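Local coordinates for protein ArsR family transcriptional regulator (Comamonas testosteroni, PDB 6UVU) that is an antimony(III)-responsive transcriptional repressor that probably binds DNA through a winged helix-turn-helix domain of the ArsR family, at residues R84-A89 with I95-V100. Sequence-based numbering, arbitrary orientation.
Sequences RILRAA and IHYRIV
Ile95 meets Ala88 through its CG2 branch, which lies 3.9 Å from Ala88 CB. With CG2 anti to the backbone N and CG1 beside it (chi1 -49°), this methyl faces the 86-89 strand. His96 and Ala89 form an antiparallel hydrogen-bonded pair. Ala89 N donates to His96 O at 2.8 Å, nearly straight at 175°, and His96 N donates back to Ala89 O. Tyr97 sits opposite Ala88 as a non-hydrogen-bonded pair. Ala88 CB approaches the ring obliquely, 3.5 Å from Tyr97 CE1. Leu86 CD1 also meets the ring, at CD1 of Tyr97, and the two side chains cross at about a right angle. Arg98 and Arg87 again exchange two backbone bonds, the shorter from Arg87 N to Arg98 O at 2.7 Å. Their side chains run the same way on the face that also carries Ala89 and His96. Arg87 NH1 lies 3.9 Å from Arg98 NE, near the plane of the Arg98 guanidinium, and the two guanidinium planes are 26° apart. Ile99 CG1 packs against Leu86 CD2 at 3.6 Å. Leu86 and Ile99 both reach Leu51 of helix 42-54, and Leu86 and Tyr97 both touch Leu77 of helix 70-82. An alanine in place of Leu86 would remove both methyl contacts and would probably leave a gap between Ile99, the Tyr97 ring and the two helices. Val100 lies just past the strand; its N still donates to Ile85 O, and its CG1 rests 3.6 Å from Arg87 CB. The pairing is that of the beta-hairpin wing of a winged helix-turn-helix domain. Leu86, Tyr97 and Ile99 join the wing to helices 42-54 and 70-82, while the two arginines probably make the other face positive, at some likely cost from their neighbouring like charges.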
loop_
_atom_site.group_PDB
_atom_site.type_symbol
_atom_site.label_atom_id
_atom_site.label_comp_id
_atom_site.label_asym_id
_atom_site.label_seq_id
_atom_site.Cartn_x
_atom_site.Cartn_y
_atom_site.Cartn_z
ATOM N N ARG B 84 3.557 9.811 13.962
ATOM C CA ARG B 84 3.997 10.943 13.142
ATOM C C ARG B 84 3.352 10.956 11.762
ATOM O O ARG B 84 3.916 11.498 10.812
ATOM C CB ARG B 84 5.523 10.993 13.022
ATOM C CG ARG B 84 6.202 11.320 14.348
ATOM C CD ARG B 84 7.661 10.958 14.348
ATOM N NE ARG B 84 7.887 9.612 13.814
ATOM C CZ ARG B 84 7.787 8.484 14.517
ATOM N NH1 ARG B 84 7.454 8.506 15.810
ATOM N NH2 ARG B 84 8.017 7.324 13.916
ATOM N N ILE B 85 2.168 10.376 11.627
ATOM C CA ILE B 85 1.483 10.436 10.338
ATOM C C ILE B 85 0.661 11.721 10.253
ATOM O O ILE B 85 0.489 12.283 9.164
ATOM C CB ILE B 85 0.590 9.197 10.126
ATOM C CG1 ILE B 85 1.387 7.880 10.313
ATOM C CG2 ILE B 85 -0.106 9.239 8.753
ATOM C CD1 ILE B 85 2.413 7.613 9.256
ATOM N N LEU B 86 0.160 12.179 11.396
ATOM C CA LEU B 86 -0.673 13.358 11.516
ATOM C C LEU B 86 0.021 14.405 12.381
ATOM O O LEU B 86 0.984 14.122 13.097
ATOM C CB LEU B 86 -2.030 13.007 12.132
ATOM C CG LEU B 86 -2.811 11.886 11.456
ATOM C CD1 LEU B 86 -4.133 11.667 12.126
ATOM C CD2 LEU B 86 -2.999 12.183 9.997
ATOM N N ARG B 87 -0.468 15.633 12.270
ATOM C CA ARG B 87 -0.174 16.710 13.206
ATOM C C ARG B 87 -1.466 17.034 13.942
ATOM O O ARG B 87 -2.510 17.229 13.304
ATOM C CB ARG B 87 0.363 17.937 12.466
ATOM C CG ARG B 87 0.664 19.168 13.316
ATOM C CD ARG B 87 1.408 20.208 12.479
ATOM N NE ARG B 87 0.965 21.576 12.752
ATOM C CZ ARG B 87 -0.133 22.129 12.239
ATOM N NH1 ARG B 87 -0.924 21.427 11.432
ATOM N NH2 ARG B 87 -0.450 23.385 12.541
ATOM N N ALA B 88 -1.407 17.048 15.281
ATOM C CA ALA B 88 -2.565 17.370 16.116
ATOM C C ALA B 88 -2.391 18.789 16.665
ATOM O O ALA B 88 -1.534 19.032 17.527
ATOM C CB ALA B 88 -2.733 16.361 17.248
ATOM N N ALA B 89 -3.209 19.720 16.165
ATOM C CA ALA B 89 -3.132 21.133 16.537
ATOM C C ALA B 89 -4.239 21.425 17.541
ATOM O O ALA B 89 -5.426 21.359 17.193
ATOM C CB ALA B 89 -3.268 22.031 15.317
ATOM N N ILE B 95 -9.060 20.056 18.954
ATOM C CA ILE B 95 -7.888 19.444 18.342
ATOM C C ILE B 95 -8.201 19.208 16.872
ATOM O O ILE B 95 -9.178 18.528 16.540
ATOM C CB ILE B 95 -7.494 18.134 19.037
ATOM C CG1 ILE B 95 -7.437 18.334 20.557
ATOM C CG2 ILE B 95 -6.157 17.649 18.505
ATOM C CD1 ILE B 95 -6.968 17.095 21.336
ATOM N N HIS B 96 -7.389 19.794 16.002
ATOM C CA HIS B 96 -7.524 19.699 14.559
ATOM C C HIS B 96 -6.397 18.810 14.049
ATOM O O HIS B 96 -5.232 18.999 14.425
ATOM C CB HIS B 96 -7.463 21.096 13.935
ATOM C CG HIS B 96 -7.805 21.139 12.476
ATOM N ND1 HIS B 96 -6.845 21.109 11.481
ATOM C CD2 HIS B 96 -8.997 21.257 11.838
ATOM C CE1 HIS B 96 -7.432 21.183 10.298
ATOM N NE2 HIS B 96 -8.739 21.274 10.487
ATOM N N TYR B 97 -6.745 17.817 13.238
ATOM C CA TYR B 97 -5.792 16.810 12.768
ATOM C C TYR B 97 -5.539 16.983 11.280
ATOM O O TYR B 97 -6.487 17.146 10.509
ATOM C CB TYR B 97 -6.314 15.401 13.032
ATOM C CG TYR B 97 -6.270 14.986 14.478
ATOM C CD1 TYR B 97 -5.129 14.406 15.026
ATOM C CD2 TYR B 97 -7.375 15.157 15.292
ATOM C CE1 TYR B 97 -5.100 14.017 16.342
ATOM C CE2 TYR B 97 -7.353 14.765 16.605
ATOM C CZ TYR B 97 -6.222 14.204 17.124
ATOM O OH TYR B 97 -6.246 13.836 18.447
ATOM N N ARG B 98 -4.269 16.933 10.880
ATOM C CA ARG B 98 -3.857 17.040 9.482
ATOM C C ARG B 98 -2.797 15.982 9.179
ATOM O O ARG B 98 -1.966 15.671 10.037
ATOM C CB ARG B 98 -3.297 18.430 9.174
ATOM C CG ARG B 98 -3.371 18.812 7.713
ATOM C CD ARG B 98 -2.632 20.112 7.432
ATOM N NE ARG B 98 -3.116 21.222 8.251
ATOM C CZ ARG B 98 -4.128 22.020 7.909
ATOM N NH1 ARG B 98 -4.765 21.817 6.760
ATOM N NH2 ARG B 98 -4.506 23.011 8.713
ATOM N N ILE B 99 -2.820 15.452 7.955
ATOM C CA ILE B 99 -1.821 14.496 7.478
ATOM C C ILE B 99 -0.540 15.251 7.150
ATOM O O ILE B 99 -0.541 16.156 6.308
ATOM C CB ILE B 99 -2.322 13.738 6.232
ATOM C CG1 ILE B 99 -3.545 12.868 6.521
ATOM C CG2 ILE B 99 -1.220 12.884 5.641
ATOM C CD1 ILE B 99 -4.195 12.329 5.252
ATOM N N VAL B 100 0.565 14.858 7.778
ATOM C CA VAL B 100 1.863 15.452 7.481
ATOM C C VAL B 100 2.878 14.437 6.953
ATOM O O VAL B 100 4.027 14.807 6.697
ATOM C CB VAL B 100 2.428 16.202 8.708
ATOM C CG1 VAL B 100 1.524 17.386 9.061
ATOM C CG2 VAL B 100 2.561 15.260 9.888
#